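Local coordinates for response regulator receiver protein (PDB 4XLT) that probably takes part in two-component signal transduction, receiving a phosphoryl group on its receiver domain and passing the signal on, at residues A[4-9]-A[21-26]; A[14-19]-A[32-37]. All blocks are in the same frame, centred on the assembly; numbering follows the deposited sequence.

Contact 1: A[4-9]-A[21-26]; sequences MDFIIV and KLLLKS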
loop_
_atom_site.group_PDB
_atom_site.type_symbol
_atom_site.label_atom_id
_atom_site.label_comp_id
_atom_site.label_asym_id
_atom_site.label_seq_id
_atom_site.Cartn_x
_atom_site.Cartn_y
_atom_site.Cartn_z
HETATM N N MSE A 4 -16.867 -8.648 -9.429
HETATM C CA MSE A 4 -16.669 -7.692 -8.344
HETATM C C MSE A 4 -17.742 -7.781 -7.271
HETATM O O MSE A 4 -18.902 -8.081 -7.554
HETATM C CB MSE A 4 -16.636 -6.262 -8.882
HETATM C CG MSE A 4 -15.615 -6.018 -9.970
HETATM SE SE MSE A 4 -15.505 -4.126 -10.415
HETATM C CE MSE A 4 -14.567 -4.276 -12.116
ATOM N N ASP A 5 -17.345 -7.508 -6.034
ATOM C CA ASP A 5 -18.297 -7.320 -4.953
ATOM C C ASP A 5 -18.525 -5.829 -4.750
ATOM O O ASP A 5 -17.626 -5.019 -4.981
ATOM C CB ASP A 5 -17.802 -7.961 -3.656
ATOM C CG ASP A 5 -17.721 -9.473 -3.742
ATOM O OD1 ASP A 5 -18.321 -10.053 -4.673
ATOM O OD2 ASP A 5 -17.065 -10.082 -2.870
ATOM N N PHE A 6 -19.730 -5.467 -4.328
ATOM C CA PHE A 6 -20.035 -4.074 -4.041
ATOM C C PHE A 6 -20.508 -3.897 -2.608
ATOM O O PHE A 6 -21.370 -4.629 -2.124
ATOM C CB PHE A 6 -21.086 -3.540 -5.011
ATOM C CG PHE A 6 -20.508 -2.976 -6.279
ATOM C CD1 PHE A 6 -19.994 -3.814 -7.252
ATOM C CD2 PHE A 6 -20.483 -1.607 -6.497
ATOM C CE1 PHE A 6 -19.468 -3.301 -8.425
ATOM C CE2 PHE A 6 -19.956 -1.085 -7.664
ATOM C CZ PHE A 6 -19.447 -1.933 -8.631
ATOM N N ILE A 7 -19.921 -2.918 -1.934
ATOM C CA ILE A 7 -20.313 -2.575 -0.579
ATOM C C ILE A 7 -20.791 -1.133 -0.544
ATOM O O ILE A 7 -20.044 -0.216 -0.880
ATOM C CB ILE A 7 -19.148 -2.764 0.406
ATOM C CG1 ILE A 7 -18.701 -4.228 0.419
ATOM C CG2 ILE A 7 -19.546 -2.301 1.802
ATOM C CD1 ILE A 7 -17.482 -4.491 1.270
ATOM N N ILE A 8 -22.045 -0.935 -0.157
ATOM C CA ILE A 8 -22.594 0.409 -0.052
ATOM C C ILE A 8 -22.732 0.795 1.413
ATOM O O ILE A 8 -23.256 0.027 2.221
ATOM C CB ILE A 8 -23.961 0.529 -0.753
ATOM C CG1 ILE A 8 -23.905 -0.105 -2.143
ATOM C CG2 ILE A 8 -24.384 1.986 -0.850
ATOM C CD1 ILE A 8 -25.248 -0.151 -2.851
ATOM N N VAL A 9 -22.240 1.984 1.750
ATOM C CA VAL A 9 -22.318 2.508 3.109
ATOM C C VAL A 9 -23.041 3.848 3.092
ATOM O O VAL A 9 -22.486 4.853 2.649
ATOM C CB VAL A 9 -20.920 2.685 3.739
ATOM C CG1 VAL A 9 -21.045 3.063 5.208
ATOM C CG2 VAL A 9 -20.098 1.416 3.581
ATOM N N LYS A 21 -30.533 -1.579 -5.663
ATOM C CA LYS A 21 -31.438 -1.966 -6.737
ATOM C C LYS A 21 -30.838 -1.679 -8.112
ATOM O O LYS A 21 -30.849 -2.539 -8.990
ATOM C CB LYS A 21 -32.773 -1.234 -6.580
ATOM C CG LYS A 21 -33.845 -1.626 -7.580
ATOM C CD LYS A 21 -35.018 -0.657 -7.514
ATOM C CE LYS A 21 -35.503 -0.469 -6.082
ATOM N NZ LYS A 21 -36.567 0.569 -5.976
ATOM N N LEU A 22 -30.309 -0.471 -8.287
ATOM C CA LEU A 22 -29.752 -0.055 -9.573
ATOM C C LEU A 22 -28.525 -0.875 -9.967
ATOM O O LEU A 22 -28.383 -1.270 -11.124
ATOM C CB LEU A 22 -29.394 1.433 -9.543
ATOM C CG LEU A 22 -30.536 2.409 -9.239
ATOM C CD1 LEU A 22 -30.078 3.848 -9.425
ATOM C CD2 LEU A 22 -31.756 2.115 -10.099
ATOM N N LEU A 23 -27.641 -1.126 -9.005
ATOM C CA LEU A 23 -26.436 -1.910 -9.258
ATOM C C LEU A 23 -26.776 -3.343 -9.661
ATOM O O LEU A 23 -26.126 -3.926 -10.529
ATOM C CB LEU A 23 -25.526 -1.910 -8.027
ATOM C CG LEU A 23 -24.810 -0.591 -7.734
ATOM C CD1 LEU A 23 -24.018 -0.676 -6.439
ATOM C CD2 LEU A 23 -23.904 -0.211 -8.896
ATOM N N LEU A 24 -27.798 -3.905 -9.024
ATOM C CA LEU A 24 -28.265 -5.242 -9.370
ATOM C C LEU A 24 -28.978 -5.235 -10.716
ATOM O O LEU A 24 -28.918 -6.213 -11.461
ATOM C CB LEU A 24 -29.196 -5.789 -8.287
ATOM C CG LEU A 24 -28.537 -6.189 -6.968
ATOM C CD1 LEU A 24 -29.580 -6.707 -5.992
ATOM C CD2 LEU A 24 -27.458 -7.231 -7.212
ATOM N N LYS A 25 -29.648 -4.126 -11.021
ATOM C CA LYS A 25 -30.398 -3.991 -12.267
ATOM C C LYS A 25 -29.474 -4.051 -13.478
ATOM O O LYS A 25 -29.861 -4.533 -14.544
ATOM C CB LYS A 25 -31.193 -2.684 -12.278
ATOM N N SER A 26 -28.252 -3.556 -13.310
ATOM C CA SER A 26 -27.242 -3.665 -14.354
ATOM C C SER A 26 -26.428 -4.938 -14.157
ATOM O O SER A 26 -26.504 -5.579 -13.107
ATOM C CB SER A 26 -26.326 -2.440 -14.356
ATOM O OG SER A 26 -25.609 -2.332 -13.137
#
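Leu23 sends one methyl, CD1, from the helix down to strand 4-9, where it meets Phe6 and Ile8 together. Its CG lies anti to the carbonyl carbon (chi1 -72°) and CD1 continues the chain outward, which makes this methyl the part of the residue that reaches the sheet. Leu23 CD1 comes 3.7 Å from Phe6 CD2, and the two side chains cross at about a right angle. The methyl arrives obliquely to the ring. Ile8 is met differently: its CG1 branch is extended, and its CD1 meets Leu23 CD1 tip to tip at 3.8 Å. The CB atoms of Phe6, Ile8 and Leu23 all point into the shared interface, whereas that of Ile7, between the two strand residues, turns to the other face of the sheet, where the side chain packs on Phe35. Strand 4-9, helix 13-25 and strand 31-35 form the first beta-alpha-beta unit of the CheY-like receiver fold, and this contact seats the last turn of the connecting helix on the strand from which the unit starts. All three touching residues are buried and apolar, so the joint rests on van der Waals contact. Leu122 and Leu126 of helix 119-129 also touch Phe6, which thus lies between two helices packed on the same face, and Val32 of the next strand touches Ile8. The backbone of Leu23 is used as well. As the chain leaves the helix, Ser26 OG donates to Leu23 O at 3.1 Å, approaching from above the carbonyl plane, 41° out of it. The last backbone bonds of the turn run from Lys25 N to Lys21 O at 2.8 Å and from Ser26 N to Leu22 O at 3.2 Å.

Contact 2: A[14-19]-A[32-37]; sequences FDLFTQ and VRTFNS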
loop_
_atom_site.group_PDB
_atom_site.type_symbol
_atom_site.label_atom_id
_atom_site.label_comp_id
_atom_site.label_asym_id
_atom_site.label_seq_id
_atom_site.Cartn_x
_atom_site.Cartn_y
_atom_site.Cartn_z
ATOM N N PHE A 14 -33.363 4.844 2.332
ATOM C CA PHE A 14 -33.913 4.970 0.987
ATOM C C PHE A 14 -32.809 4.919 -0.070
ATOM O O PHE A 14 -32.885 4.134 -1.015
ATOM C CB PHE A 14 -34.714 6.266 0.851
ATOM C CG PHE A 14 -35.172 6.552 -0.551
ATOM C CD1 PHE A 14 -36.189 5.807 -1.128
ATOM C CD2 PHE A 14 -34.588 7.569 -1.291
ATOM C CE1 PHE A 14 -36.612 6.067 -2.422
ATOM C CE2 PHE A 14 -35.007 7.835 -2.583
ATOM C CZ PHE A 14 -36.020 7.084 -3.149
ATOM N N ASP A 15 -31.782 5.749 0.098
ATOM C CA ASP A 15 -30.669 5.776 -0.851
ATOM C C ASP A 15 -29.940 4.437 -0.889
ATOM O O ASP A 15 -29.517 3.989 -1.952
ATOM C CB ASP A 15 -29.679 6.895 -0.508
ATOM C CG ASP A 15 -30.263 8.279 -0.727
ATOM O OD1 ASP A 15 -31.280 8.393 -1.443
ATOM O OD2 ASP A 15 -29.697 9.255 -0.188
ATOM N N LEU A 16 -29.803 3.803 0.272
ATOM C CA LEU A 16 -29.101 2.528 0.380
ATOM C C LEU A 16 -29.736 1.447 -0.492
ATOM O O LEU A 16 -29.068 0.848 -1.336
ATOM C CB LEU A 16 -29.067 2.066 1.839
ATOM C CG LEU A 16 -28.118 0.919 2.176
ATOM C CD1 LEU A 16 -26.680 1.308 1.872
ATOM C CD2 LEU A 16 -28.261 0.522 3.633
ATOM N N PHE A 17 -31.028 1.206 -0.289
ATOM C CA PHE A 17 -31.741 0.172 -1.031
ATOM C C PHE A 17 -31.924 0.534 -2.501
ATOM O O PHE A 17 -31.865 -0.336 -3.369
ATOM C CB PHE A 17 -33.100 -0.103 -0.387
ATOM C CG PHE A 17 -33.016 -0.927 0.865
ATOM C CD1 PHE A 17 -33.042 -2.311 0.797
ATOM C CD2 PHE A 17 -32.900 -0.322 2.105
ATOM C CE1 PHE A 17 -32.960 -3.077 1.945
ATOM C CE2 PHE A 17 -32.818 -1.084 3.257
ATOM C CZ PHE A 17 -32.848 -2.461 3.177
ATOM N N THR A 18 -32.142 1.818 -2.775
ATOM C CA THR A 18 -32.295 2.289 -4.148
ATOM C C THR A 18 -31.027 2.036 -4.957
ATOM O O THR A 18 -31.086 1.523 -6.074
ATOM C CB THR A 18 -32.631 3.790 -4.200
ATOM O OG1 THR A 18 -33.886 4.022 -3.547
ATOM C CG2 THR A 18 -32.722 4.268 -5.641
ATOM N N GLN A 19 -29.888 2.401 -4.380
ATOM C CA GLN A 19 -28.597 2.200 -5.027
ATOM C C GLN A 19 -28.337 0.720 -5.263
ATOM O O GLN A 19 -27.855 0.324 -6.327
ATOM C CB GLN A 19 -27.472 2.801 -4.184
ATOM C CG GLN A 19 -26.141 2.876 -4.904
ATOM C CD GLN A 19 -26.186 3.814 -6.094
ATOM O OE1 GLN A 19 -26.270 3.377 -7.242
ATOM N NE2 GLN A 19 -26.134 5.113 -5.824
ATOM N N VAL A 32 -24.269 -7.452 -3.824
ATOM C CA VAL A 32 -24.271 -6.150 -3.171
ATOM C C VAL A 32 -24.516 -6.283 -1.673
ATOM O O VAL A 32 -25.550 -6.789 -1.241
ATOM C CB VAL A 32 -25.338 -5.217 -3.767
ATOM C CG1 VAL A 32 -25.265 -3.848 -3.107
ATOM C CG2 VAL A 32 -25.156 -5.099 -5.270
ATOM N N ARG A 33 -23.550 -5.823 -0.887
ATOM C CA ARG A 33 -23.677 -5.797 0.561
ATOM C C ARG A 33 -23.995 -4.369 0.999
ATOM O O ARG A 33 -23.363 -3.421 0.535
ATOM C CB ARG A 33 -22.391 -6.302 1.214
ATOM C CG ARG A 33 -22.584 -6.981 2.553
ATOM C CD ARG A 33 -21.258 -7.479 3.101
ATOM N NE ARG A 33 -20.610 -8.430 2.202
ATOM C CZ ARG A 33 -20.743 -9.749 2.289
ATOM N NH1 ARG A 33 -21.504 -10.283 3.237
ATOM N NH2 ARG A 33 -20.113 -10.538 1.428
ATOM N N THR A 34 -24.981 -4.207 1.875
ATOM C CA THR A 34 -25.402 -2.869 2.292
ATOM C C THR A 34 -25.225 -2.631 3.786
ATOM O O THR A 34 -25.579 -3.476 4.608
ATOM C CB THR A 34 -26.879 -2.602 1.930
ATOM O OG1 THR A 34 -27.708 -3.617 2.508
ATOM C CG2 THR A 34 -27.070 -2.593 0.420
ATOM N N PHE A 35 -24.685 -1.468 4.133
ATOM C CA PHE A 35 -24.494 -1.108 5.532
ATOM C C PHE A 35 -25.083 0.261 5.843
ATOM O O PHE A 35 -24.862 1.228 5.113
ATOM C CB PHE A 35 -23.010 -1.131 5.901
ATOM C CG PHE A 35 -22.386 -2.491 5.800
ATOM C CD1 PHE A 35 -22.565 -3.426 6.807
ATOM C CD2 PHE A 35 -21.618 -2.833 4.699
ATOM C CE1 PHE A 35 -21.992 -4.679 6.717
ATOM C CE2 PHE A 35 -21.038 -4.084 4.602
ATOM C CZ PHE A 35 -21.227 -5.009 5.612
ATOM N N ASN A 36 -25.824 0.328 6.942
ATOM C CA ASN A 36 -26.496 1.548 7.361
ATOM C C ASN A 36 -25.623 2.369 8.306
ATOM O O ASN A 36 -25.961 3.500 8.659
ATOM C CB ASN A 36 -27.830 1.204 8.029
ATOM C CG ASN A 36 -28.755 2.397 8.142
ATOM O OD1 ASN A 36 -28.582 3.398 7.445
ATOM N ND2 ASN A 36 -29.749 2.297 9.017
ATOM N N SER A 37 -24.496 1.790 8.713
ATOM C CA SER A 37 -23.579 2.456 9.633
ATOM C C SER A 37 -22.120 2.138 9.316
ATOM O O SER A 37 -21.792 1.029 8.890
ATOM C CB SER A 37 -23.891 2.060 11.075
ATOM O OG SER A 37 -23.744 0.664 11.254
#
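Leu16 and Thr34 bring helix 13-25 down onto strand 31-35. At the start of the helical segment, Phe14 O accepts two bonds from Thr18, one turn ahead: the backbone N at 3.0 Å and OG1 at 2.7 Å, from opposite faces of the carbonyl plane. The same hydroxyl lies over one face of the Phe14 ring, offset toward its rim. Asp15 follows, and its OD2 forms a salt bridge with Lys115 beyond strand 109-114. Next comes Leu16, with CG anti to the backbone N (chi1 -167°) and the fork of its methyls carried to the strand. Its CG packs on Thr34 CB at 3.7 Å, the side chains crossing obliquely. Both methyls approach the backbone carbonyl of Phe35, with Leu16 CD1 3.7 Å and Leu16 CD2 3.8 Å from Phe35 O, and CD2 extends as far as Asn36. Here the helix of a beta-alpha-beta crossover rests on its second strand, an outer strand of the parallel receiver-domain sheet within this chain. With both methyls removed, as in an alanine here, a gap is likely to open over Thr34 CB and the Phe35 carbonyl, and Thr34 would lose its apolar neighbour from this turn. Farther along, Gln19 N is bonded to Asp15 O at 2.9 Å. Across from the helix, Phe35 directs its CB away and packs on helix 38-46. Ser37 occupies the N-cap position of that helix, its OG making a weak hydrogen bond to Ala40 N.

Overall arrangement
From the N terminus the chain runs through strand 4-9, enters helix 13-25 and comes back to the sheet in strand 31-35, parallel to the first. Contact 1 closes the first loop, joining that opening strand to the helix's C-terminal end. Contact 2 begins within this loop, on the earlier turns of the helix, and closes beyond it on the second strand, so the two cross. Their centres lie about 9 Å apart, and one helix is thereby fastened to two neighbouring strands. The strands themselves are tied by probable hydrogen bonds, from Arg33 N to Phe6 O and from Phe35 N to Ile8 O, each 2.8 Å, and Ile8 CG2 packs on Leu16 CD1, linking the contacts beneath the helix.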